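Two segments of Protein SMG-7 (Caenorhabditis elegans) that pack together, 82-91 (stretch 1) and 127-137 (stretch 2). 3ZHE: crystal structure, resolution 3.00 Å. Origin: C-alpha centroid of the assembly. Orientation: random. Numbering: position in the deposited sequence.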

ATOM      1  N   LEU B  82      -4.135  -1.864  14.712  1.00 62.83           N
ATOM      2  CA  LEU B  82      -3.029  -2.361  13.896  1.00 68.47           C
ATOM      3  C   LEU B  82      -2.806  -1.512  12.644  1.00 71.33           C
ATOM      4  O   LEU B  82      -1.665  -1.154  12.320  1.00 61.40           O
ATOM      5  CB  LEU B  82      -3.258  -3.824  13.514  1.00 61.62           C
ATOM      6  CG  LEU B  82      -2.037  -4.597  13.016  1.00 70.63           C
ATOM      7  CD1 LEU B  82      -0.895  -4.481  14.011  1.00 66.72           C
ATOM      8  CD2 LEU B  82      -2.395  -6.056  12.790  1.00 67.74           C
ATOM      9  N   THR B  83      -3.893  -1.195  11.943  1.00 70.16           N
ATOM     10  CA  THR B  83      -3.812  -0.343  10.760  1.00 66.64           C
ATOM     11  C   THR B  83      -3.159   0.991  11.107  1.00 66.99           C
ATOM     12  O   THR B  83      -2.240   1.451  10.417  1.00 70.31           O
ATOM     13  CB  THR B  83      -5.205  -0.093  10.150  1.00 71.55           C
ATOM     14  OG1 THR B  83      -5.697  -1.306   9.571  1.00 74.59           O
ATOM     15  CG2 THR B  83      -5.139   0.977   9.074  1.00 68.70           C
ATOM     16  N   ASP B  84      -3.628   1.595  12.194  1.00 70.26           N
ATOM     17  CA  ASP B  84      -3.074   2.864  12.646  1.00 73.01           C
ATOM     18  C   ASP B  84      -1.609   2.742  13.048  1.00 71.85           C
ATOM     19  O   ASP B  84      -0.845   3.691  12.899  1.00 61.05           O
ATOM     20  CB  ASP B  84      -3.908   3.455  13.784  1.00 76.00           C
ATOM     21  CG  ASP B  84      -5.197   4.078  13.290  1.00 88.15           C
ATOM     22  OD1 ASP B  84      -5.316   4.290  12.064  1.00 90.16           O
ATOM     23  OD2 ASP B  84      -6.081   4.365  14.123  1.00 96.65           O
ATOM     24  N   LEU B  85      -1.218   1.574  13.551  1.00 73.37           N
ATOM     25  CA  LEU B  85       0.186   1.314  13.854  1.00 73.73           C
ATOM     26  C   LEU B  85       1.022   1.369  12.581  1.00 79.26           C
ATOM     27  O   LEU B  85       2.026   2.088  12.513  1.00 77.96           O
ATOM     28  CB  LEU B  85       0.357  -0.048  14.529  1.00 66.60           C
ATOM     29  CG  LEU B  85       1.801  -0.511  14.739  1.00 66.52           C
ATOM     30  CD1 LEU B  85       2.553   0.424  15.679  1.00 61.39           C
ATOM     31  CD2 LEU B  85       1.839  -1.941  15.260  1.00 67.29           C
ATOM     32  N   SER B  86       0.595   0.609  11.574  1.00 81.12           N
ATOM     33  CA  SER B  86       1.306   0.568  10.298  1.00 76.09           C
ATOM     34  C   SER B  86       1.433   1.961   9.690  1.00 76.80           C
ATOM     35  O   SER B  86       2.523   2.379   9.279  1.00 76.42           O
ATOM     36  CB  SER B  86       0.591  -0.360   9.312  1.00 72.03           C
ATOM     37  OG  SER B  86       1.256  -0.384   8.061  1.00 76.19           O
ATOM     38  N   LEU B  87       0.316   2.680   9.645  1.00 73.00           N
ATOM     39  CA  LEU B  87       0.293   4.019   9.065  1.00 70.11           C
ATOM     40  C   LEU B  87       1.148   5.016   9.844  1.00 74.16           C
ATOM     41  O   LEU B  87       1.817   5.866   9.255  1.00 77.81           O
ATOM     42  CB  LEU B  87      -1.144   4.526   8.948  1.00 68.32           C
ATOM     43  CG  LEU B  87      -1.995   3.765   7.934  1.00 71.66           C
ATOM     44  CD1 LEU B  87      -3.384   4.366   7.842  1.00 75.96           C
ATOM     45  CD2 LEU B  87      -1.310   3.776   6.581  1.00 63.13           C
ATOM     46  N   LEU B  88       1.120   4.911  11.168  1.00 75.99           N
ATOM     47  CA  LEU B  88       1.936   5.768  12.019  1.00 73.14           C
ATOM     48  C   LEU B  88       3.418   5.501  11.796  1.00 75.45           C
ATOM     49  O   LEU B  88       4.235   6.420  11.856  1.00 69.79           O
ATOM     50  CB  LEU B  88       1.581   5.589  13.496  1.00 68.39           C
ATOM     51  CG  LEU B  88       0.475   6.492  14.044  1.00 75.00           C
ATOM     52  CD1 LEU B  88       0.193   6.177  15.505  1.00 77.09           C
ATOM     53  CD2 LEU B  88       0.862   7.952  13.877  1.00 78.95           C
ATOM     54  N   VAL B  89       3.763   4.243  11.541  1.00 83.56           N
ATOM     55  CA  VAL B  89       5.142   3.908  11.205  1.00 82.75           C
ATOM     56  C   VAL B  89       5.535   4.504   9.853  1.00 88.70           C
ATOM     57  O   VAL B  89       6.599   5.114   9.726  1.00 88.59           O
ATOM     58  CB  VAL B  89       5.389   2.386  11.219  1.00 81.20           C
ATOM     59  CG1 VAL B  89       6.636   2.040  10.420  1.00 80.85           C
ATOM     60  CG2 VAL B  89       5.513   1.894  12.653  1.00 86.17           C
ATOM     61  N   HIS B  90       4.666   4.345   8.857  1.00 92.14           N
ATOM     62  CA  HIS B  90       4.916   4.902   7.526  1.00 92.26           C
ATOM     63  C   HIS B  90       5.071   6.419   7.559  1.00 91.06           C
ATOM     64  O   HIS B  90       5.925   6.982   6.877  1.00 93.57           O
ATOM     65  CB  HIS B  90       3.782   4.535   6.571  1.00 96.37           C
ATOM     66  CG  HIS B  90       3.948   3.200   5.915  1.00103.13           C
ATOM     67  ND1 HIS B  90       2.937   2.266   5.864  1.00107.35           N
ATOM     68  CD2 HIS B  90       5.003   2.650   5.272  1.00107.71           C
ATOM     69  CE1 HIS B  90       3.365   1.193   5.223  1.00106.32           C
ATOM     70  NE2 HIS B  90       4.616   1.399   4.854  1.00108.02           N
ATOM     71  N   TYR B  91       4.235   7.064   8.364  1.00 87.30           N
ATOM     72  CA  TYR B  91       4.173   8.520   8.457  1.00 80.96           C
ATOM     73  C   TYR B  91       5.502   9.158   8.865  1.00 77.95           C
ATOM     74  O   TYR B  91       5.782  10.304   8.512  1.00 75.03           O
ATOM     75  CB  TYR B  91       3.084   8.908   9.462  1.00 79.93           C
ATOM     76  CG  TYR B  91       2.669  10.363   9.441  1.00 81.90           C
ATOM     77  CD1 TYR B  91       1.653  10.801   8.602  1.00 87.36           C
ATOM     78  CD2 TYR B  91       3.272  11.291  10.280  1.00 77.87           C
ATOM     79  CE1 TYR B  91       1.260  12.124   8.586  1.00 88.85           C
ATOM     80  CE2 TYR B  91       2.888  12.617  10.272  1.00 86.34           C
ATOM     81  CZ  TYR B  91       1.880  13.028   9.423  1.00 93.41           C
ATOM     82  OH  TYR B  91       1.493  14.348   9.412  1.00 99.31           O
ATOM     83  N   VAL B 127      11.199  -7.352   8.599  1.00 77.82           N
ATOM     84  CA  VAL B 127      10.571  -8.130   9.663  1.00 80.28           C
ATOM     85  C   VAL B 127       9.290  -7.460  10.163  1.00 78.35           C
ATOM     86  O   VAL B 127       8.272  -8.124  10.364  1.00 81.27           O
ATOM     87  CB  VAL B 127      11.530  -8.347  10.852  1.00 81.63           C
ATOM     88  CG1 VAL B 127      10.838  -9.113  11.968  1.00 77.64           C
ATOM     89  CG2 VAL B 127      12.781  -9.085  10.399  1.00 86.86           C
ATOM     90  N   PHE B 128       9.345  -6.143  10.344  1.00 68.98           N
ATOM     91  CA  PHE B 128       8.193  -5.386  10.827  1.00 67.29           C
ATOM     92  C   PHE B 128       7.006  -5.463   9.873  1.00 68.59           C
ATOM     93  O   PHE B 128       5.898  -5.817  10.278  1.00 70.54           O
ATOM     94  CB  PHE B 128       8.564  -3.922  11.074  1.00 70.26           C
ATOM     95  CG  PHE B 128       7.388  -3.048  11.398  1.00 74.81           C
ATOM     96  CD1 PHE B 128       6.820  -3.073  12.658  1.00 76.90           C
ATOM     97  CD2 PHE B 128       6.849  -2.202  10.441  1.00 78.72           C
ATOM     98  CE1 PHE B 128       5.737  -2.275  12.959  1.00 77.20           C
ATOM     99  CE2 PHE B 128       5.767  -1.402  10.737  1.00 81.49           C
ATOM    100  CZ  PHE B 128       5.209  -1.440  11.997  1.00 82.82           C
ATOM    101  N   MET B 129       7.242  -5.118   8.610  1.00 70.43           N
ATOM    102  CA  MET B 129       6.189  -5.151   7.602  1.00 65.75           C
ATOM    103  C   MET B 129       5.579  -6.543   7.483  1.00 68.92           C
ATOM    104  O   MET B 129       4.352  -6.698   7.463  1.00 64.42           O
ATOM    105  CB  MET B 129       6.720  -4.675   6.248  1.00 69.82           C
ATOM    106  CG  MET B 129       6.100  -3.369   5.784  1.00 69.81           C
ATOM    107  SD  MET B 129       4.330  -3.547   5.487  1.00 89.69           S
ATOM    108  CE  MET B 129       3.713  -2.018   6.177  1.00 63.90           C
ATOM    109  N   ALA B 130       6.441  -7.556   7.427  1.00 73.42           N
ATOM    110  CA  ALA B 130       5.983  -8.940   7.358  1.00 68.32           C
ATOM    111  C   ALA B 130       5.119  -9.315   8.561  1.00 70.56           C
ATOM    112  O   ALA B 130       4.104  -9.998   8.415  1.00 72.48           O
ATOM    113  CB  ALA B 130       7.163  -9.881   7.243  1.00 68.70           C
ATOM    114  N   TYR B 131       5.523  -8.862   9.744  1.00 74.72           N
ATOM    115  CA  TYR B 131       4.789  -9.180  10.965  1.00 78.55           C
ATOM    116  C   TYR B 131       3.415  -8.513  10.978  1.00 79.89           C
ATOM    117  O   TYR B 131       2.405  -9.153  11.278  1.00 85.42           O
ATOM    118  CB  TYR B 131       5.593  -8.770  12.201  1.00 73.03           C
ATOM    119  CG  TYR B 131       5.027  -9.306  13.498  1.00 75.81           C
ATOM    120  CD1 TYR B 131       5.362 -10.574  13.949  1.00 75.74           C
ATOM    121  CD2 TYR B 131       4.159  -8.543  14.268  1.00 79.02           C
ATOM    122  CE1 TYR B 131       4.849 -11.070  15.131  1.00 74.26           C
ATOM    123  CE2 TYR B 131       3.639  -9.030  15.454  1.00 75.41           C
ATOM    124  CZ  TYR B 131       3.989 -10.295  15.880  1.00 76.28           C
ATOM    125  OH  TYR B 131       3.476 -10.786  17.058  1.00 80.72           O
ATOM    126  N   VAL B 132       3.388  -7.224  10.654  1.00 71.20           N
ATOM    127  CA  VAL B 132       2.141  -6.470  10.567  1.00 73.25           C
ATOM    128  C   VAL B 132       1.169  -7.131   9.591  1.00 79.76           C
ATOM    129  O   VAL B 132      -0.012  -7.318   9.901  1.00 84.66           O
ATOM    130  CB  VAL B 132       2.402  -5.006  10.146  1.00 69.78           C
ATOM    131  CG1 VAL B 132       1.109  -4.325   9.718  1.00 64.02           C
ATOM    132  CG2 VAL B 132       3.076  -4.241  11.276  1.00 69.96           C
ATOM    133  N   LEU B 133       1.679  -7.497   8.417  1.00 81.10           N
ATOM    134  CA  LEU B 133       0.873  -8.202   7.423  1.00 81.57           C
ATOM    135  C   LEU B 133       0.355  -9.539   7.958  1.00 80.87           C
ATOM    136  O   LEU B 133      -0.805  -9.904   7.731  1.00 65.15           O
ATOM    137  CB  LEU B 133       1.677  -8.416   6.139  1.00 79.20           C
ATOM    138  CG  LEU B 133       1.956  -7.155   5.320  1.00 79.89           C
ATOM    139  CD1 LEU B 133       2.916  -7.447   4.178  1.00 87.10           C
ATOM    140  CD2 LEU B 133       0.653  -6.574   4.794  1.00 75.64           C
ATOM    141  N   LEU B 134       1.218 -10.257   8.673  1.00 77.85           N
ATOM    142  CA  LEU B 134       0.845 -11.527   9.292  1.00 79.61           C
ATOM    143  C   LEU B 134      -0.344 -11.355  10.234  1.00 84.68           C
ATOM    144  O   LEU B 134      -1.338 -12.085  10.146  1.00 90.39           O
ATOM    145  CB  LEU B 134       2.034 -12.116  10.059  1.00 66.33           C
ATOM    146  CG  LEU B 134       1.716 -13.220  11.073  1.00 67.16           C
ATOM    147  CD1 LEU B 134       1.243 -14.492  10.382  1.00 68.37           C
ATOM    148  CD2 LEU B 134       2.918 -13.503  11.967  1.00 67.51           C
ATOM    149  N   ARG B 135      -0.241 -10.377  11.127  1.00 82.66           N
ATOM    150  CA  ARG B 135      -1.277 -10.162  12.134  1.00 83.14           C
ATOM    151  C   ARG B 135      -2.575  -9.594  11.558  1.00 79.51           C
ATOM    152  O   ARG B 135      -3.662  -9.896  12.059  1.00 78.03           O
ATOM    153  CB  ARG B 135      -0.753  -9.296  13.284  1.00 87.72           C
ATOM    154  CG  ARG B 135       0.364  -9.954  14.080  1.00 88.95           C
ATOM    155  CD  ARG B 135       0.100 -11.442  14.264  1.00 86.58           C
ATOM    156  NE  ARG B 135       1.140 -12.094  15.053  1.00 84.68           N
ATOM    157  CZ  ARG B 135       1.165 -13.396  15.322  1.00 86.96           C
ATOM    158  NH1 ARG B 135       0.207 -14.190  14.863  1.00 86.53           N
ATOM    159  NH2 ARG B 135       2.151 -13.904  16.048  1.00 68.50           N
ATOM    160  N   MET B 136      -2.465  -8.778  10.514  1.00 78.99           N
ATOM    161  CA  MET B 136      -3.649  -8.337   9.786  1.00 82.24           C
ATOM    162  C   MET B 136      -4.318  -9.551   9.155  1.00 84.49           C
ATOM    163  O   MET B 136      -5.545  -9.620   9.066  1.00 87.91           O
ATOM    164  CB  MET B 136      -3.289  -7.312   8.708  1.00 84.59           C
ATOM    165  CG  MET B 136      -3.127  -5.894   9.228  1.00 89.09           C
ATOM    166  SD  MET B 136      -4.628  -5.268  10.010  1.00 82.28           S
ATOM    167  CE  MET B 136      -5.785  -5.358   8.646  1.00 87.28           C
ATOM    168  N   GLY B 137      -3.498 -10.506   8.725  1.00 83.05           N
ATOM    169  CA  GLY B 137      -3.999 -11.771   8.220  1.00 85.45           C
ATOM    170  C   GLY B 137      -4.790 -12.515   9.280  1.00 87.31           C
ATOM    171  O   GLY B 137      -5.892 -13.009   9.017  1.00 87.01           O
TER

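How do the two helices lie against each other? They run nearly antiparallel, with an angle of 161° between their N-to-C directions, and their axes come no nearer than 10.7 Å. That is a fairly wide spacing, and side chains fill the gap. The register is set at two points: the CA atoms of Leu82 and Met136 are 7.3 Å apart, and the CA atoms of Ser86 and Val132 are 7.1 Å apart. One step of four residues forward on the first helix thus matches four residues backward on the second, as the antiparallel arrangement requires. The contact buries 433 Å², counting both sides.

Which apolar side chains close the gap? At one end Leu82 does most of the work, and it is the residue with the largest area covered by the opposite helix. Its CA-to-CB bond points toward that helix, and Leu82 CD2 settles among the residues of one turn, 3.6 Å from Met136 CG, 3.7 Å from Arg135 CB and 4.0 Å from Val132 O. Leu82 CD2 also lies 3.5 Å from Met136 N, so it packs against backbone as well as side chain; that nitrogen is already committed to the helical hydrogen bond with Val132 O. At the other end Phe128, with chi1 in the t well, reaches across to Val89 and Leu85. Its CZ is 3.4 Å from Val89 CG2, a tight fit, whereas Leu85 CG lies 4.5 Å from Phe128 CZ, more loosely placed at the edge of the ring and near its plane.

Where do polar side chains meet the apolar surface? Between the two ends, Ser86 packs against two residues: its CB is 4.0 Å from Val132 CG1, and its OG is 3.5 Å from Met129 CE. One turn on, His90 CE1 comes within 3.4 Å of that same Met129 CE. The CA-to-CB bonds of both His90 and Met129 point sideways, but the ends of their side chains come nearer to the opposing helix, which is how the two meet. The CA-to-CB bond of Thr83 points away, yet its OG1 lies 4.1 Å from Met136 SD. These are packing contacts, and Thr83 OG1, Ser86 OG and His90 ND1 find hydrogen-bond partners elsewhere in the structure.

Does any hydrogen bond join the helices? None does. Each helix keeps its own i to i+4 ladder, and the contact rests on side chains packing against side chains and, at Leu82, against backbone as well. Arg135 illustrates the division. Its CA-to-CB bond points toward the first helix, and CB touches Leu82, but the end of the side chain leads away. There Arg135 NE donates a weak hydrogen bond to Tyr131 OH, 3.3 Å away, one turn earlier in the same helix. The guanidinium group takes no part in the contact, while the aliphatic base of the residue does.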